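Local coordinates for putative glutathionylspermidine synthase (PDB 3N6X), which is a putative glutathionylspermidine synthase of the circularly permuted ATP-grasp family and probably acts as an ATP-dependent ligase, at residues 43-48 against 72-77; 109-112 against 116-119. All coordinates share one frame; numbering follows the deposited sequence.

Contact 1 of 2, residues 43-48 against 72-77; sequences RQEAEL and FDVVPR
Glu45 reaches from helix 42-53 across to Val74, so that one helical carboxylate ties this helix to the loop that leads into strand 77-79 of the mixed sheet in this circularly permuted ATP-grasp protein. The tight part of the contact is small and lies around a single oxygen. Glu45 OE2 accepts a hydrogen bond from Val74 N at 3.1 Å; the bond is nearly straight (163°) and arrives almost in line with the C-O axis. CG of Glu45 lies anti to the backbone N (chi1 177°) and the chain stays extended beyond it, which carries the carboxylate clear of its own helix and out to the loop. Val74 comes from the opposite direction, its CG2 lying 3.6 Å from Glu45 OE2, while Leu417 of strand 413-418 touches both side chains. The solvent side of the helix is looser: there exposed Arg43 uses NE for a salt bridge to Glu47 OE2 at 2.8 Å. Like charges also meet within the buried part: Asp73 OD1 stands 3.2 Å from Glu45 OE2, the carboxylate planes 72° apart. Lys467 forms a salt bridge with Asp73 OD2 and Leu417 N bonds to OD1, which probably eases the repulsion. A water bridges the two acids, 2.6 Å from Glu45 OE1 and 2.7 Å from Asp73 OD1.

Contact 2 of 2, residues 109-112 against 116-119; sequences QEII and IVPS
The backbone folds back on itself as the short helix 110-113 ends, bringing Ile112 and Val117 to 5.0 Å between their CA atoms, with Ile111 O facing two successive amides of the returning loop. This helix-to-loop reversal lies within the circularly permuted ATP-grasp region. Val117 N donates to Ile111 O at 3.2 Å in a nearly straight bond (172°), although the donor stands above the carbonyl plane; the bond from Ile116 N to the same oxygen is bent and weak. One residue on, the CA of Ile112 directs a C-H toward Val117 O at 3.4 Å. Beneath these backbone links, Ile111 fills the angle between the two loop side chains. Its CG1 lies 3.8 Å from Val117 CG2 and equally close to Ile116 CG2, and its CD1 runs on between the same two methyls. Placing CG1 anti to the backbone N (chi1 -161°) turns this longer branch toward the loop, while CG2 rests near Val117 CB. Phe333 of helix 327-335 touches both Ile111 and Ile116, adding an aromatic side chain to the apolar cluster. Shortening Ile111 to an alanine would probably open a gap beside Val117 CG2 and Ile116 CG2 and leave Phe333 with less to pack on. The other isoleucine, Ile112, is partly exposed and lies against the loop through its CG2, 3.9 Å from Ser119 CA. Here a water bridges the helix end and the loop, donating to Ile112 O and to Val117 O, each at 2.7 Å.

In the fold
Contact 1 closes before contact 2 opens along the chain, and the two lie on opposite sides of its centre, their own centres about 49 Å apart and their nearest atoms about 29 Å. They share no residue and do not touch. Residues 43-48 and 72-77 join an N-terminal helix to the approach of strand 77-79, which pairs with strand 464-471 in the large mixed sheet. Residues 109-112 and 116-119 instead form a local reversal beside helix 327-335. Helix 81-105 follows strand 77-79 and precedes helix 110-113, linking the regions in sequence. No ligand or active-site residue is identified at either contact, so their relation to the active site is left open.

Contact 1 of 2, residues 43-48 against 72-77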
ATOM      1  N   ARG A  43       4.174 -26.611  12.512  1.00 72.59           N
ATOM      2  CA  ARG A  43       3.186 -27.492  13.156  1.00 71.94           C
ATOM      3  C   ARG A  43       2.950 -27.118  14.624  1.00 72.46           C
ATOM      4  O   ARG A  43       1.801 -27.045  15.062  1.00 70.80           O
ATOM      5  CB  ARG A  43       3.611 -28.965  13.039  1.00 74.14           C
ATOM      6  CG  ARG A  43       2.452 -29.948  13.207  1.00 88.94           C
ATOM      7  CD  ARG A  43       2.926 -31.300  13.716  1.00106.12           C
ATOM      8  NE  ARG A  43       3.045 -31.328  15.177  1.00118.74           N
ATOM      9  CZ  ARG A  43       4.197 -31.222  15.837  1.00134.35           C
ATOM     10  NH1 ARG A  43       5.340 -31.090  15.174  1.00122.01           N
ATOM     11  NH2 ARG A  43       4.213 -31.255  17.163  1.00119.97           N
ATOM     12  N   GLN A  44       4.038 -26.867  15.375  1.00 68.11           N
ATOM     13  CA  GLN A  44       3.960 -26.475  16.784  1.00 67.35           C
ATOM     14  C   GLN A  44       3.423 -25.043  16.938  1.00 68.58           C
ATOM     15  O   GLN A  44       2.708 -24.756  17.905  1.00 67.84           O
ATOM     16  CB  GLN A  44       5.317 -26.647  17.471  1.00 68.79           C
ATOM     17  CG  GLN A  44       5.679 -28.116  17.714  1.00 90.10           C
ATOM     18  CD  GLN A  44       7.098 -28.444  17.304  1.00115.69           C
ATOM     19  OE1 GLN A  44       7.724 -27.745  16.500  1.00111.73           O
ATOM     20  NE2 GLN A  44       7.628 -29.539  17.833  1.00110.49           N
ATOM     21  N   GLU A  45       3.717 -24.166  15.949  1.00 62.91           N
ATOM     22  CA  GLU A  45       3.195 -22.797  15.907  1.00 61.91           C
ATOM     23  C   GLU A  45       1.664 -22.835  15.673  1.00 63.82           C
ATOM     24  O   GLU A  45       0.921 -22.100  16.334  1.00 62.48           O
ATOM     25  CB  GLU A  45       3.898 -21.983  14.795  1.00 63.00           C
ATOM     26  CG  GLU A  45       3.361 -20.571  14.629  1.00 68.92           C
ATOM     27  CD  GLU A  45       3.609 -19.953  13.266  1.00 87.66           C
ATOM     28  OE1 GLU A  45       3.313 -20.618  12.246  1.00 69.66           O
ATOM     29  OE2 GLU A  45       4.055 -18.784  13.220  1.00 83.32           O
ATOM     30  N   ALA A  46       1.203 -23.728  14.753  1.00 59.51           N
ATOM     31  CA  ALA A  46      -0.221 -23.917  14.441  1.00 59.29           C
ATOM     32  C   ALA A  46      -0.977 -24.494  15.650  1.00 64.01           C
ATOM     33  O   ALA A  46      -2.147 -24.157  15.870  1.00 63.64           O
ATOM     34  CB  ALA A  46      -0.375 -24.837  13.243  1.00 59.80           C
ATOM     35  N   GLU A  47      -0.293 -25.352  16.443  1.00 60.54           N
ATOM     36  CA  GLU A  47      -0.848 -25.938  17.655  1.00 60.11           C
ATOM     37  C   GLU A  47      -0.996 -24.863  18.738  1.00 62.06           C
ATOM     38  O   GLU A  47      -2.056 -24.777  19.371  1.00 60.83           O
ATOM     39  CB  GLU A  47       0.036 -27.094  18.147  1.00 61.78           C
ATOM     40  CG  GLU A  47      -0.244 -28.411  17.439  1.00 75.76           C
ATOM     41  CD  GLU A  47       0.781 -29.509  17.671  1.00108.18           C
ATOM     42  OE1 GLU A  47       1.347 -29.577  18.787  1.00116.01           O
ATOM     43  OE2 GLU A  47       0.987 -30.329  16.747  1.00100.14           O
ATOM     44  N   LEU A  48       0.053 -24.001  18.906  1.00 57.37           N
ATOM     45  CA  LEU A  48       0.059 -22.881  19.859  1.00 56.95           C
ATOM     46  C   LEU A  48      -1.085 -21.899  19.532  1.00 60.88           C
ATOM     47  O   LEU A  48      -1.838 -21.508  20.429  1.00 60.20           O
ATOM     48  CB  LEU A  48       1.429 -22.147  19.814  1.00 56.88           C
ATOM     49  CG  LEU A  48       1.675 -21.063  20.898  1.00 61.44           C
ATOM     50  CD1 LEU A  48       3.158 -20.931  21.208  1.00 61.77           C
ATOM     51  CD2 LEU A  48       1.119 -19.700  20.466  1.00 62.22           C
ATOM     52  N   PHE A  72      -0.959 -16.302   9.516  1.00 53.87           N
ATOM     53  CA  PHE A  72      -0.173 -15.366  10.301  1.00 53.30           C
ATOM     54  C   PHE A  72       1.060 -16.053  10.877  1.00 53.37           C
ATOM     55  O   PHE A  72       0.959 -17.169  11.392  1.00 53.71           O
ATOM     56  CB  PHE A  72      -1.028 -14.752  11.424  1.00 55.76           C
ATOM     57  CG  PHE A  72      -0.286 -13.784  12.316  1.00 58.22           C
ATOM     58  CD1 PHE A  72       0.057 -12.515  11.861  1.00 61.27           C
ATOM     59  CD2 PHE A  72       0.058 -14.135  13.618  1.00 61.64           C
ATOM     60  CE1 PHE A  72       0.750 -11.623  12.684  1.00 62.67           C
ATOM     61  CE2 PHE A  72       0.741 -13.235  14.446  1.00 64.70           C
ATOM     62  CZ  PHE A  72       1.077 -11.985  13.976  1.00 62.55           C
ATOM     63  N   ASP A  73       2.228 -15.407  10.750  1.00 46.41           N
ATOM     64  CA  ASP A  73       3.479 -15.899  11.314  1.00 45.41           C
ATOM     65  C   ASP A  73       3.819 -15.057  12.549  1.00 50.47           C
ATOM     66  O   ASP A  73       3.685 -13.826  12.515  1.00 50.29           O
ATOM     67  CB  ASP A  73       4.609 -15.836  10.286  1.00 46.33           C
ATOM     68  CG  ASP A  73       5.888 -16.501  10.756  1.00 55.44           C
ATOM     69  OD1 ASP A  73       5.912 -17.755  10.843  1.00 56.61           O
ATOM     70  OD2 ASP A  73       6.889 -15.780  10.967  1.00 57.92           O
ATOM     71  N   VAL A  74       4.228 -15.720  13.648  1.00 46.53           N
ATOM     72  CA  VAL A  74       4.489 -15.055  14.935  1.00 45.45           C
ATOM     73  C   VAL A  74       5.885 -14.443  15.070  1.00 49.01           C
ATOM     74  O   VAL A  74       6.178 -13.820  16.096  1.00 50.76           O
ATOM     75  CB  VAL A  74       4.085 -15.926  16.165  1.00 48.65           C
ATOM     76  CG1 VAL A  74       2.608 -16.325  16.094  1.00 48.03           C
ATOM     77  CG2 VAL A  74       4.977 -17.161  16.294  1.00 48.27           C
ATOM     78  N   VAL A  75       6.746 -14.596  14.050  1.00 42.87           N
ATOM     79  CA  VAL A  75       8.074 -13.971  14.093  1.00 41.65           C
ATOM     80  C   VAL A  75       7.956 -12.558  13.512  1.00 46.74           C
ATOM     81  O   VAL A  75       7.617 -12.408  12.332  1.00 47.18           O
ATOM     82  CB  VAL A  75       9.171 -14.802  13.386  1.00 44.06           C
ATOM     83  CG1 VAL A  75      10.559 -14.226  13.672  1.00 42.80           C
ATOM     84  CG2 VAL A  75       9.098 -16.273  13.799  1.00 43.74           C
ATOM     85  N   PRO A  76       8.106 -11.498  14.345  1.00 41.69           N
ATOM     86  CA  PRO A  76       7.912 -10.142  13.822  1.00 40.89           C
ATOM     87  C   PRO A  76       9.020  -9.700  12.878  1.00 44.50           C
ATOM     88  O   PRO A  76      10.151 -10.199  12.943  1.00 43.78           O
ATOM     89  CB  PRO A  76       7.888  -9.279  15.085  1.00 42.47           C
ATOM     90  CG  PRO A  76       8.722 -10.032  16.064  1.00 46.91           C
ATOM     91  CD  PRO A  76       8.460 -11.482  15.782  1.00 42.65           C
ATOM     92  N   ARG A  77       8.695  -8.745  12.014  1.00 39.83           N
ATOM     93  CA  ARG A  77       9.658  -8.097  11.151  1.00 38.56           C
ATOM     94  C   ARG A  77      10.130  -6.876  11.945  1.00 41.16           C
ATOM     95  O   ARG A  77       9.352  -5.950  12.158  1.00 40.84           O
ATOM     96  CB  ARG A  77       8.969  -7.689   9.825  1.00 38.35           C
ATOM     97  CG  ARG A  77       9.813  -6.842   8.911  1.00 47.82           C
ATOM     98  CD  ARG A  77      10.712  -7.695   8.052  1.00 54.62           C
ATOM     99  NE  ARG A  77      11.555  -6.884   7.181  1.00 63.84           N
ATOM    100  CZ  ARG A  77      11.169  -6.411   6.000  1.00 76.12           C
ATOM    101  NH1 ARG A  77       9.935  -6.635   5.556  1.00 63.42           N
ATOM    102  NH2 ARG A  77      12.004  -5.690   5.262  1.00 58.42           N
TER
HETATM  103  O   HOH W   1       4.515 -19.857  10.026  1.00 52.65           O

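Contact 2 of 2, residues 109-112 against 116-119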
ATOM      1  N   GLN A 109       1.129  22.091 -15.769  1.00 32.00           N
ATOM      2  CA  GLN A 109       1.857  20.998 -16.443  1.00 31.63           C
ATOM      3  C   GLN A 109       3.311  21.377 -16.746  1.00 35.97           C
ATOM      4  O   GLN A 109       3.810  21.104 -17.836  1.00 36.58           O
ATOM      5  CB  GLN A 109       1.106  20.518 -17.698  1.00 32.08           C
ATOM      6  CG  GLN A 109      -0.309  20.035 -17.375  1.00 35.39           C
ATOM      7  CD  GLN A 109      -1.107  19.616 -18.583  1.00 44.07           C
ATOM      8  OE1 GLN A 109      -0.856  20.044 -19.704  1.00 37.85           O
ATOM      9  NE2 GLN A 109      -2.133  18.804 -18.361  1.00 34.73           N
ATOM     10  N   GLU A 110       3.986  22.013 -15.757  1.00 31.56           N
ATOM     11  CA  GLU A 110       5.371  22.476 -15.868  1.00 31.13           C
ATOM     12  C   GLU A 110       6.349  21.345 -16.209  1.00 35.94           C
ATOM     13  O   GLU A 110       7.289  21.569 -16.976  1.00 35.63           O
ATOM     14  CB  GLU A 110       5.824  23.205 -14.581  1.00 31.67           C
ATOM     15  CG  GLU A 110       5.128  24.542 -14.319  1.00 38.57           C
ATOM     16  CD  GLU A 110       5.231  25.635 -15.379  1.00 69.43           C
ATOM     17  OE1 GLU A 110       6.126  25.554 -16.255  1.00 60.67           O
ATOM     18  OE2 GLU A 110       4.431  26.597 -15.305  1.00 68.61           O
ATOM     19  N   ILE A 111       6.136  20.131 -15.628  1.00 31.07           N
ATOM     20  CA  ILE A 111       7.008  18.972 -15.862  1.00 29.58           C
ATOM     21  C   ILE A 111       6.914  18.455 -17.313  1.00 33.41           C
ATOM     22  O   ILE A 111       7.866  17.855 -17.805  1.00 33.34           O
ATOM     23  CB  ILE A 111       6.780  17.847 -14.801  1.00 31.29           C
ATOM     24  CG1 ILE A 111       7.997  16.867 -14.756  1.00 30.42           C
ATOM     25  CG2 ILE A 111       5.426  17.105 -15.039  1.00 30.12           C
ATOM     26  CD1 ILE A 111       8.178  16.036 -13.449  1.00 27.34           C
ATOM     27  N   ILE A 112       5.754  18.660 -17.981  1.00 29.90           N
ATOM     28  CA  ILE A 112       5.570  18.258 -19.384  1.00 29.41           C
ATOM     29  C   ILE A 112       6.253  19.300 -20.298  1.00 35.34           C
ATOM     30  O   ILE A 112       7.023  18.924 -21.184  1.00 34.78           O
ATOM     31  CB  ILE A 112       4.071  18.025 -19.747  1.00 31.67           C
ATOM     32  CG1 ILE A 112       3.448  16.896 -18.857  1.00 32.05           C
ATOM     33  CG2 ILE A 112       3.926  17.686 -21.246  1.00 30.86           C
ATOM     34  CD1 ILE A 112       1.879  16.703 -18.999  1.00 36.90           C
ATOM     35  N   ILE A 116      10.479  16.674 -19.240  1.00 30.86           N
ATOM     36  CA  ILE A 116      10.807  15.579 -18.312  1.00 30.99           C
ATOM     37  C   ILE A 116       9.791  14.423 -18.359  1.00 35.43           C
ATOM     38  O   ILE A 116      10.187  13.252 -18.435  1.00 35.83           O
ATOM     39  CB  ILE A 116      11.101  16.115 -16.887  1.00 34.39           C
ATOM     40  CG1 ILE A 116      12.420  16.912 -16.885  1.00 34.67           C
ATOM     41  CG2 ILE A 116      11.144  14.975 -15.857  1.00 34.82           C
ATOM     42  CD1 ILE A 116      12.400  18.110 -16.076  1.00 40.10           C
ATOM     43  N   VAL A 117       8.499  14.746 -18.362  1.00 32.37           N
ATOM     44  CA  VAL A 117       7.455  13.736 -18.522  1.00 31.86           C
ATOM     45  C   VAL A 117       6.833  13.939 -19.898  1.00 38.67           C
ATOM     46  O   VAL A 117       6.450  15.058 -20.227  1.00 37.96           O
ATOM     47  CB  VAL A 117       6.390  13.769 -17.376  1.00 34.49           C
ATOM     48  CG1 VAL A 117       5.209  12.849 -17.690  1.00 33.60           C
ATOM     49  CG2 VAL A 117       7.017  13.393 -16.033  1.00 34.03           C
ATOM     50  N   PRO A 118       6.813  12.895 -20.759  1.00 39.13           N
ATOM     51  CA  PRO A 118       6.222  13.057 -22.107  1.00 39.51           C
ATOM     52  C   PRO A 118       4.751  13.445 -22.065  1.00 45.21           C
ATOM     53  O   PRO A 118       4.053  13.114 -21.103  1.00 45.16           O
ATOM     54  CB  PRO A 118       6.381  11.664 -22.735  1.00 41.16           C
ATOM     55  CG  PRO A 118       7.410  10.983 -21.932  1.00 46.03           C
ATOM     56  CD  PRO A 118       7.286  11.517 -20.544  1.00 41.73           C
ATOM     57  N   SER A 119       4.257  14.077 -23.144  1.00 42.78           N
ATOM     58  CA  SER A 119       2.844  14.465 -23.256  1.00 42.24           C
ATOM     59  C   SER A 119       1.937  13.241 -23.457  1.00 43.39           C
ATOM     60  O   SER A 119       0.730  13.356 -23.320  1.00 42.29           O
ATOM     61  CB  SER A 119       2.645  15.468 -24.393  1.00 47.51           C
ATOM     62  OG  SER A 119       2.592  14.821 -25.657  1.00 61.51           O
TER
HETATM   63  O   HOH W   2       7.354  16.508 -22.355  1.00 41.24           O